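Long-range contacts in pesticidal crystal protein Cry2Aa (Bacillus thuringiensis serovar kurstaki, PDB 1I5P), which promotes colloid-osmotic lysis of midgut epithelial cells in dipteran and lepidopteran insect larvae by binding to those cells: residues 306-317 against 332-343; 268-279 against 464-473. All coordinates share one frame; numbering follows the deposited sequence.

Both contacts belong to the middle, beta-prism domain of the toxin, in different sheets of it. Contact 1 is the long hairpin of strands 308-321 and 329-342, well out from the middle of the chain; contact 2, whose centre is about 6 Å from the chain's centre, pairs strand 275-278 with strand 462-469, residues far apart in sequence, and the loop it closes contains the whole of contact 1. Their centres lie about 19 Å apart, yet they touch through L464: its CD1 is 3.7 Å from I311 CD1, and its CD2 is 4.0 Å from A338 CB. One sheet therefore packs on the other through aliphatic side chains, while the opposite side of contact 2 faces helix 238-259.

Contact 1. Residues 306-317 against 332-343; sequences YILSGISGTRLS and THSLNSARVNYS
N341 reaches over G310 and toward S312, and is worth following outward. Its CB sits 3.7 Å from G310 O, the same oxygen that accepts a bond from N341 N. With CG anti to the carbonyl carbon (chi1 -53°), the amide is swung along the partner strand, and ND2 comes to 3.5 Å from I311 C. There ND2 donates to a water at 2.7 Å. The other branch, OD1, takes a proton from a second water, which also bonds S312 OG and R339 NE; S347 OG is a further partner of OD1, and S312 OG has its own in H358 ND1. Both ends of this amide are thus held by hydrogen bonds.

The N341 carbonyl is held as well: S309 N and G310 N both donate to its oxygen from the same face of its plane, the second at 3.2 Å. Across the sheet from these polar groups, V340 sends CG1 against L308 CD1 and CG2 to 4.0 Å from I311 CG2. I426 of strand 422-430 covers this apolar cluster. At the far end S317 OG meets H333 ND1 at 2.7 Å, in the ring plane at its edge.

Two residues, S309 and G310, set against the single N341 make a classic beta bulge, here interrupting the antiparallel hairpin of a beta-prism sheet.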
loop_
_atom_site.group_PDB
_atom_site.type_symbol
_atom_site.label_atom_id
_atom_site.label_comp_id
_atom_site.label_asym_id
_atom_site.label_seq_id
_atom_site.Cartn_x
_atom_site.Cartn_y
_atom_site.Cartn_z
ATOM N N TYR A 306 3.196 6.396 14.460
ATOM C CA TYR A 306 4.298 6.213 15.396
ATOM C C TYR A 306 5.314 5.215 14.849
ATOM O O TYR A 306 5.047 4.520 13.862
ATOM C CB TYR A 306 3.778 5.729 16.752
ATOM C CG TYR A 306 3.138 6.826 17.570
ATOM C CD1 TYR A 306 1.804 7.175 17.380
ATOM C CD2 TYR A 306 3.889 7.564 18.486
ATOM C CE1 TYR A 306 1.230 8.238 18.077
ATOM C CE2 TYR A 306 3.328 8.626 19.187
ATOM C CZ TYR A 306 2.003 8.958 18.980
ATOM O OH TYR A 306 1.474 10.021 19.670
ATOM N N ILE A 307 6.478 5.155 15.488
ATOM C CA ILE A 307 7.532 4.242 15.064
ATOM C C ILE A 307 7.498 2.960 15.888
ATOM O O ILE A 307 7.793 2.959 17.084
ATOM C CB ILE A 307 8.913 4.916 15.167
ATOM C CG1 ILE A 307 8.956 6.107 14.197
ATOM C CG2 ILE A 307 10.020 3.917 14.857
ATOM C CD1 ILE A 307 10.246 6.891 14.219
ATOM N N LEU A 308 7.115 1.872 15.223
ATOM C CA LEU A 308 6.997 0.550 15.836
ATOM C C LEU A 308 8.280 0.107 16.518
ATOM O O LEU A 308 9.345 0.067 15.900
ATOM C CB LEU A 308 6.602 -0.478 14.770
ATOM C CG LEU A 308 6.410 -1.937 15.198
ATOM C CD1 LEU A 308 5.262 -2.029 16.193
ATOM C CD2 LEU A 308 6.121 -2.805 13.969
ATOM N N SER A 309 8.162 -0.251 17.791
ATOM C CA SER A 309 9.306 -0.688 18.575
ATOM C C SER A 309 9.267 -2.192 18.817
ATOM O O SER A 309 10.277 -2.881 18.678
ATOM C CB SER A 309 9.324 0.041 19.918
ATOM O OG SER A 309 10.411 -0.400 20.708
ATOM N N GLY A 310 8.092 -2.694 19.183
ATOM C CA GLY A 310 7.948 -4.112 19.446
ATOM C C GLY A 310 6.611 -4.468 20.069
ATOM O O GLY A 310 5.629 -3.747 19.918
ATOM N N ILE A 311 6.567 -5.590 20.772
ATOM C CA ILE A 311 5.336 -6.018 21.422
ATOM C C ILE A 311 5.650 -6.662 22.757
ATOM O O ILE A 311 6.787 -7.058 23.022
ATOM C CB ILE A 311 4.564 -7.078 20.585
ATOM C CG1 ILE A 311 5.392 -8.365 20.503
ATOM C CG2 ILE A 311 4.270 -6.548 19.183
ATOM C CD1 ILE A 311 4.614 -9.567 20.009
ATOM N N SER A 312 4.631 -6.749 23.596
ATOM C CA SER A 312 4.747 -7.401 24.891
ATOM C C SER A 312 3.533 -8.315 24.908
ATOM O O SER A 312 2.551 -8.059 24.212
ATOM C CB SER A 312 4.670 -6.391 26.043
ATOM O OG SER A 312 3.356 -5.884 26.202
ATOM N N GLY A 313 3.598 -9.392 25.676
ATOM C CA GLY A 313 2.462 -10.286 25.715
ATOM C C GLY A 313 2.608 -11.400 26.722
ATOM O O GLY A 313 3.623 -11.507 27.414
ATOM N N THR A 314 1.575 -12.227 26.804
ATOM C CA THR A 314 1.571 -13.353 27.719
ATOM C C THR A 314 1.614 -14.657 26.943
ATOM O O THR A 314 0.629 -15.033 26.306
ATOM C CB THR A 314 0.301 -13.367 28.584
ATOM O OG1 THR A 314 0.131 -12.092 29.212
ATOM C CG2 THR A 314 0.400 -14.455 29.653
ATOM N N ARG A 315 2.751 -15.341 26.984
ATOM C CA ARG A 315 2.862 -16.625 26.303
ATOM C C ARG A 315 2.805 -17.732 27.348
ATOM O O ARG A 315 3.428 -17.633 28.410
ATOM C CB ARG A 315 4.170 -16.727 25.525
ATOM C CG ARG A 315 5.425 -16.663 26.371
ATOM C CD ARG A 315 6.633 -16.723 25.462
ATOM N NE ARG A 315 7.860 -16.289 26.118
ATOM C CZ ARG A 315 8.950 -15.924 25.457
ATOM N NH1 ARG A 315 8.953 -15.942 24.129
ATOM N NH2 ARG A 315 10.035 -15.544 26.117
ATOM N N LEU A 316 2.051 -18.782 27.052
ATOM C CA LEU A 316 1.929 -19.898 27.977
ATOM C C LEU A 316 2.239 -21.234 27.314
ATOM O O LEU A 316 1.862 -21.473 26.165
ATOM C CB LEU A 316 0.516 -19.946 28.570
ATOM C CG LEU A 316 0.055 -18.770 29.438
ATOM C CD1 LEU A 316 -1.398 -18.975 29.844
ATOM C CD2 LEU A 316 0.942 -18.651 30.670
ATOM N N SER A 317 2.944 -22.088 28.052
ATOM C CA SER A 317 3.299 -23.436 27.607
ATOM C C SER A 317 2.815 -24.415 28.666
ATOM O O SER A 317 3.473 -24.625 29.683
ATOM C CB SER A 317 4.811 -23.591 27.443
ATOM O OG SER A 317 5.243 -23.122 26.179
ATOM N N THR A 332 -0.023 -27.181 24.795
ATOM C CA THR A 332 -0.572 -26.038 24.087
ATOM C C THR A 332 0.268 -24.784 24.331
ATOM O O THR A 332 0.352 -24.290 25.456
ATOM C CB THR A 332 -2.033 -25.767 24.516
ATOM O OG1 THR A 332 -2.506 -24.567 23.894
ATOM C CG2 THR A 332 -2.129 -25.618 26.022
ATOM N N HIS A 333 0.904 -24.295 23.270
ATOM C CA HIS A 333 1.726 -23.087 23.328
ATOM C C HIS A 333 0.853 -21.959 22.798
ATOM O O HIS A 333 0.558 -21.895 21.604
ATOM C CB HIS A 333 2.965 -23.239 22.451
ATOM C CG HIS A 333 3.827 -24.402 22.823
ATOM N ND1 HIS A 333 4.517 -24.466 24.012
ATOM C CD2 HIS A 333 4.101 -25.554 22.165
ATOM C CE1 HIS A 333 5.181 -25.607 24.074
ATOM N NE2 HIS A 333 4.945 -26.285 22.965
ATOM N N SER A 334 0.437 -21.070 23.692
ATOM C CA SER A 334 -0.443 -19.982 23.304
ATOM C C SER A 334 0.001 -18.583 23.705
ATOM O O SER A 334 0.824 -18.404 24.605
ATOM C CB SER A 334 -1.823 -20.230 23.901
ATOM O OG SER A 334 -1.741 -20.279 25.317
ATOM N N LEU A 335 -0.556 -17.599 23.001
ATOM C CA LEU A 335 -0.321 -16.185 23.269
ATOM C C LEU A 335 -1.704 -15.730 23.704
ATOM O O LEU A 335 -2.624 -15.622 22.889
ATOM C CB LEU A 335 0.106 -15.427 22.008
ATOM C CG LEU A 335 0.213 -13.906 22.197
ATOM C CD1 LEU A 335 1.264 -13.583 23.249
ATOM C CD2 LEU A 335 0.558 -13.240 20.870
ATOM N N ASN A 336 -1.845 -15.490 25.000
ATOM C CA ASN A 336 -3.120 -15.111 25.583
ATOM C C ASN A 336 -3.429 -13.625 25.600
ATOM O O ASN A 336 -4.596 -13.232 25.661
ATOM C CB ASN A 336 -3.185 -15.665 27.009
ATOM C CG ASN A 336 -3.214 -17.187 27.047
ATOM O OD1 ASN A 336 -2.424 -17.856 26.379
ATOM N ND2 ASN A 336 -4.126 -17.738 27.840
ATOM N N SER A 337 -2.387 -12.805 25.546
ATOM C CA SER A 337 -2.553 -11.360 25.587
ATOM C C SER A 337 -1.386 -10.681 24.893
ATOM O O SER A 337 -0.264 -11.189 24.905
ATOM C CB SER A 337 -2.626 -10.889 27.042
ATOM O OG SER A 337 -2.816 -9.486 27.122
ATOM N N ALA A 338 -1.645 -9.522 24.304
ATOM C CA ALA A 338 -0.596 -8.805 23.607
ATOM C C ALA A 338 -0.877 -7.322 23.492
ATOM O O ALA A 338 -2.024 -6.882 23.548
ATOM C CB ALA A 338 -0.404 -9.401 22.214
ATOM N N ARG A 339 0.192 -6.554 23.335
ATOM C CA ARG A 339 0.087 -5.117 23.173
ATOM C C ARG A 339 1.319 -4.688 22.397
ATOM O O ARG A 339 2.431 -5.124 22.688
ATOM C CB ARG A 339 0.024 -4.415 24.534
ATOM C CG ARG A 339 -0.113 -2.893 24.453
ATOM C CD ARG A 339 -0.664 -2.323 25.755
ATOM N NE ARG A 339 0.101 -2.773 26.918
ATOM C CZ ARG A 339 -0.331 -2.696 28.176
ATOM N NH1 ARG A 339 -1.526 -2.185 28.444
ATOM N NH2 ARG A 339 0.435 -3.137 29.169
ATOM N N VAL A 340 1.096 -3.851 21.392
ATOM C CA VAL A 340 2.161 -3.350 20.536
ATOM C C VAL A 340 2.751 -2.077 21.141
ATOM O O VAL A 340 2.019 -1.239 21.679
ATOM C CB VAL A 340 1.621 -3.058 19.123
ATOM C CG1 VAL A 340 2.733 -2.544 18.228
ATOM C CG2 VAL A 340 1.003 -4.331 18.538
ATOM N N ASN A 341 4.070 -1.943 21.053
ATOM C CA ASN A 341 4.766 -0.790 21.616
ATOM C C ASN A 341 5.416 0.091 20.556
ATOM O O ASN A 341 5.847 -0.390 19.505
ATOM C CB ASN A 341 5.823 -1.263 22.615
ATOM C CG ASN A 341 5.246 -2.189 23.667
ATOM O OD1 ASN A 341 4.235 -1.875 24.298
ATOM N ND2 ASN A 341 5.885 -3.338 23.863
ATOM N N TYR A 342 5.493 1.386 20.848
ATOM C CA TYR A 342 6.070 2.353 19.916
ATOM C C TYR A 342 6.974 3.372 20.612
ATOM O O TYR A 342 6.976 3.495 21.843
ATOM C CB TYR A 342 4.956 3.115 19.184
ATOM C CG TYR A 342 3.874 2.249 18.574
ATOM C CD1 TYR A 342 2.862 1.700 19.362
ATOM C CD2 TYR A 342 3.857 1.987 17.202
ATOM C CE1 TYR A 342 1.858 0.911 18.802
ATOM C CE2 TYR A 342 2.859 1.194 16.630
ATOM C CZ TYR A 342 1.861 0.660 17.439
ATOM O OH TYR A 342 0.882 -0.137 16.886
ATOM N N SER A 343 7.732 4.104 19.803
ATOM C CA SER A 343 8.625 5.140 20.303
ATOM C C SER A 343 7.774 6.193 20.994
ATOM O O SER A 343 6.613 6.397 20.626
ATOM C CB SER A 343 9.384 5.789 19.147
ATOM O OG SER A 343 10.198 4.848 18.471
HETATM O O HOH W 1 8.379 -3.962 23.086
HETATM O O HOH W 2 3.131 -3.134 26.439
#

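Contact 2. Residues 268-279 against 464-473; sequences MVSSGANLYASG and LVSVHNRKNN
N274 and N469 meet amide to amide, their planes turned 74° apart. N469 has CG anti to the backbone N (chi1 -163°), which carries the amide across to the other segment, and ND2 spends its two protons there: one goes to N274 OD1 at 2.7 Å, the other to G272 O at the same length. In both bonds the nitrogen lies about 42° out of the acceptor's carbonyl plane. The opposite branch, OD1, accepts from K471 N on a lone pair, at 2.9 Å, closing an Asx turn just where strand 464-469 ends.

The N274 amide also leans obliquely over V467, with its CG 3.5 Å from V467 CG1. That same methyl touches Y276 CE2, and the tyrosine and valine run side by side, pointing the same way. Helix 238-259 covers Y276 through L242 and R245. On the other face of the sheet, A277 CB packs 3.5 Å from S466 OG, and this hydroxyl is bonded to H468 NE2. The H468 ring turns its edge to L275 O and meets F418 edge-to-face.

Past the Asx turn the K471 chain, bent at chi2, runs on alongside S270 and S271, and its NZ bonds N473 OD1 and a water shared with S270 OG and S271 OG; H485 ND1 is a further partner of NZ. S270 OG itself bonds T495 O.

Paired main-chain bonds thus join the strands at L275-H468 and A277-S466, whereas beyond them the segments are held by side-chain amides, an ammonium group and waters. The buried N469 amide has both its protons and its oxygen satisfied by hydrogen bonds, which should fix its rotation and hold residues 272-274 against the end of strand 464-469.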
loop_
_atom_site.group_PDB
_atom_site.type_symbol
_atom_site.label_atom_id
_atom_site.label_comp_id
_atom_site.label_asym_id
_atom_site.label_seq_id
_atom_site.Cartn_x
_atom_site.Cartn_y
_atom_site.Cartn_z
ATOM N N MET A 268 8.266 11.600 -5.843
ATOM C CA MET A 268 8.584 10.371 -5.137
ATOM C C MET A 268 7.414 9.986 -4.231
ATOM O O MET A 268 7.109 10.688 -3.272
ATOM C CB MET A 268 9.846 10.557 -4.291
ATOM C CG MET A 268 10.230 9.327 -3.483
ATOM S SD MET A 268 11.522 9.653 -2.250
ATOM C CE MET A 268 10.543 10.300 -0.892
ATOM N N VAL A 269 6.745 8.888 -4.550
ATOM C CA VAL A 269 5.634 8.421 -3.736
ATOM C C VAL A 269 6.313 7.737 -2.552
ATOM O O VAL A 269 6.807 6.616 -2.681
ATOM C CB VAL A 269 4.780 7.412 -4.530
ATOM C CG1 VAL A 269 3.649 6.879 -3.669
ATOM C CG2 VAL A 269 4.236 8.088 -5.779
ATOM N N SER A 270 6.348 8.419 -1.409
ATOM C CA SER A 270 7.025 7.901 -0.223
ATOM C C SER A 270 6.412 6.663 0.413
ATOM O O SER A 270 7.080 5.948 1.165
ATOM C CB SER A 270 7.149 9.001 0.833
ATOM O OG SER A 270 5.927 9.178 1.522
ATOM N N SER A 271 5.143 6.406 0.126
ATOM C CA SER A 271 4.478 5.233 0.678
ATOM C C SER A 271 3.187 4.950 -0.066
ATOM O O SER A 271 2.660 5.813 -0.767
ATOM C CB SER A 271 4.182 5.443 2.165
ATOM O OG SER A 271 3.316 6.546 2.352
ATOM N N GLY A 272 2.686 3.730 0.087
ATOM C CA GLY A 272 1.451 3.355 -0.570
ATOM C C GLY A 272 0.509 2.689 0.408
ATOM O O GLY A 272 0.642 2.857 1.615
ATOM N N ALA A 273 -0.446 1.931 -0.110
ATOM C CA ALA A 273 -1.396 1.236 0.742
ATOM C C ALA A 273 -0.693 0.132 1.514
ATOM O O ALA A 273 0.337 -0.387 1.076
ATOM C CB ALA A 273 -2.513 0.640 -0.099
ATOM N N ASN A 274 -1.239 -0.222 2.671
ATOM C CA ASN A 274 -0.662 -1.292 3.472
ATOM C C ASN A 274 -1.061 -2.635 2.893
ATOM O O ASN A 274 -1.947 -2.723 2.048
ATOM C CB ASN A 274 -1.193 -1.258 4.908
ATOM C CG ASN A 274 -0.762 -0.032 5.679
ATOM O OD1 ASN A 274 0.389 0.392 5.613
ATOM N ND2 ASN A 274 -1.694 0.535 6.441
ATOM N N LEU A 275 -0.384 -3.675 3.362
ATOM C CA LEU A 275 -0.694 -5.052 2.997
ATOM C C LEU A 275 -0.787 -5.679 4.382
ATOM O O LEU A 275 0.161 -5.593 5.154
ATOM C CB LEU A 275 0.446 -5.705 2.201
ATOM C CG LEU A 275 0.737 -5.181 0.790
ATOM C CD1 LEU A 275 1.834 -6.021 0.163
ATOM C CD2 LEU A 275 -0.527 -5.236 -0.061
ATOM N N TYR A 276 -1.930 -6.272 4.714
ATOM C CA TYR A 276 -2.097 -6.886 6.028
ATOM C C TYR A 276 -2.009 -8.392 5.952
ATOM O O TYR A 276 -2.566 -9.013 5.048
ATOM C CB TYR A 276 -3.444 -6.519 6.648
ATOM C CG TYR A 276 -3.769 -5.055 6.581
ATOM C CD1 TYR A 276 -4.478 -4.526 5.504
ATOM C CD2 TYR A 276 -3.361 -4.190 7.595
ATOM C CE1 TYR A 276 -4.779 -3.165 5.446
ATOM C CE2 TYR A 276 -3.649 -2.833 7.542
ATOM C CZ TYR A 276 -4.356 -2.325 6.474
ATOM O OH TYR A 276 -4.640 -0.978 6.450
ATOM N N ALA A 277 -1.310 -8.972 6.918
ATOM C CA ALA A 277 -1.148 -10.411 6.969
ATOM C C ALA A 277 -1.567 -10.943 8.329
ATOM O O ALA A 277 -1.288 -10.327 9.359
ATOM C CB ALA A 277 0.302 -10.779 6.692
ATOM N N SER A 278 -2.262 -12.074 8.321
ATOM C CA SER A 278 -2.681 -12.725 9.554
ATOM C C SER A 278 -2.327 -14.193 9.357
ATOM O O SER A 278 -2.053 -14.622 8.234
ATOM C CB SER A 278 -4.188 -12.541 9.816
ATOM O OG SER A 278 -4.989 -13.336 8.956
ATOM N N GLY A 279 -2.333 -14.965 10.435
ATOM C CA GLY A 279 -1.956 -16.361 10.320
ATOM C C GLY A 279 -2.984 -17.349 9.808
ATOM O O GLY A 279 -4.198 -17.138 9.920
ATOM N N LEU A 464 -1.865 -12.040 16.181
ATOM C CA LEU A 464 -1.297 -10.834 15.598
ATOM C C LEU A 464 -1.397 -10.686 14.091
ATOM O O LEU A 464 -1.476 -11.668 13.344
ATOM C CB LEU A 464 0.163 -10.696 16.029
ATOM C CG LEU A 464 0.378 -10.871 17.534
ATOM C CD1 LEU A 464 1.828 -10.597 17.882
ATOM C CD2 LEU A 464 -0.546 -9.932 18.301
ATOM N N VAL A 465 -1.388 -9.427 13.669
ATOM C CA VAL A 465 -1.475 -9.039 12.274
ATOM C C VAL A 465 -0.293 -8.125 11.969
ATOM O O VAL A 465 -0.063 -7.143 12.678
ATOM C CB VAL A 465 -2.790 -8.258 12.016
ATOM C CG1 VAL A 465 -2.791 -7.651 10.613
ATOM C CG2 VAL A 465 -3.990 -9.183 12.221
ATOM N N SER A 466 0.471 -8.450 10.931
ATOM C CA SER A 466 1.595 -7.598 10.561
ATOM C C SER A 466 1.141 -6.652 9.445
ATOM O O SER A 466 0.436 -7.056 8.517
ATOM C CB SER A 466 2.807 -8.438 10.122
ATOM O OG SER A 466 2.484 -9.356 9.097
ATOM N N VAL A 467 1.519 -5.382 9.575
ATOM C CA VAL A 467 1.159 -4.348 8.613
ATOM C C VAL A 467 2.395 -3.980 7.806
ATOM O O VAL A 467 3.350 -3.406 8.336
ATOM C CB VAL A 467 0.635 -3.083 9.327
ATOM C CG1 VAL A 467 0.033 -2.126 8.313
ATOM C CG2 VAL A 467 -0.397 -3.468 10.385
ATOM N N HIS A 468 2.362 -4.308 6.520
ATOM C CA HIS A 468 3.487 -4.056 5.630
ATOM C C HIS A 468 3.276 -2.829 4.750
ATOM O O HIS A 468 2.211 -2.646 4.149
ATOM C CB HIS A 468 3.723 -5.287 4.754
ATOM C CG HIS A 468 3.845 -6.561 5.532
ATOM N ND1 HIS A 468 5.012 -7.292 5.592
ATOM C CD2 HIS A 468 2.943 -7.229 6.292
ATOM C CE1 HIS A 468 4.823 -8.355 6.355
ATOM N NE2 HIS A 468 3.575 -8.339 6.790
ATOM N N ASN A 469 4.301 -1.988 4.676
ATOM C CA ASN A 469 4.218 -0.784 3.868
ATOM C C ASN A 469 5.603 -0.435 3.343
ATOM O O ASN A 469 6.615 -0.766 3.972
ATOM C CB ASN A 469 3.646 0.364 4.713
ATOM C CG ASN A 469 3.156 1.521 3.870
ATOM O OD1 ASN A 469 3.951 2.313 3.366
ATOM N ND2 ASN A 469 1.841 1.621 3.702
ATOM N N ARG A 470 5.645 0.233 2.194
ATOM C CA ARG A 470 6.905 0.632 1.587
ATOM C C ARG A 470 7.590 1.766 2.342
ATOM O O ARG A 470 8.810 1.936 2.238
ATOM C CB ARG A 470 6.677 1.072 0.145
ATOM C CG ARG A 470 6.398 -0.058 -0.829
ATOM C CD ARG A 470 6.452 0.458 -2.253
ATOM N NE ARG A 470 6.776 -0.603 -3.205
ATOM C CZ ARG A 470 5.879 -1.327 -3.865
ATOM N NH1 ARG A 470 4.584 -1.109 -3.685
ATOM N NH2 ARG A 470 6.281 -2.265 -4.711
ATOM N N LYS A 471 6.804 2.543 3.084
ATOM C CA LYS A 471 7.324 3.675 3.846
ATOM C C LYS A 471 8.722 3.417 4.392
ATOM O O LYS A 471 8.948 2.439 5.099
ATOM C CB LYS A 471 6.385 4.015 5.002
ATOM C CG LYS A 471 6.794 5.260 5.765
ATOM C CD LYS A 471 6.845 6.464 4.831
ATOM C CE LYS A 471 7.091 7.750 5.603
ATOM N NZ LYS A 471 6.960 8.949 4.726
ATOM N N ASN A 472 9.656 4.305 4.075
ATOM C CA ASN A 472 11.026 4.125 4.532
ATOM C C ASN A 472 11.770 5.446 4.745
ATOM O O ASN A 472 12.745 5.498 5.499
ATOM C CB ASN A 472 11.768 3.244 3.517
ATOM C CG ASN A 472 13.086 2.695 4.049
ATOM O OD1 ASN A 472 13.252 2.490 5.248
ATOM N ND2 ASN A 472 14.020 2.427 3.140
ATOM N N ASN A 473 11.303 6.517 4.104
ATOM C CA ASN A 473 11.967 7.812 4.238
ATOM C C ASN A 473 11.610 8.515 5.541
ATOM O O ASN A 473 11.004 9.588 5.552
ATOM C CB ASN A 473 11.644 8.716 3.039
ATOM C CG ASN A 473 10.188 9.123 2.977
ATOM O OD1 ASN A 473 9.294 8.314 3.207
ATOM N ND2 ASN A 473 9.945 10.388 2.645
HETATM O O HOH W 3 9.708 5.453 1.634
HETATM O O HOH W 4 4.223 8.782 4.103
HETATM O O HOH W 5 3.078 0.577 0.630
HETATM O O HOH W 6 -2.898 -13.758 12.934
#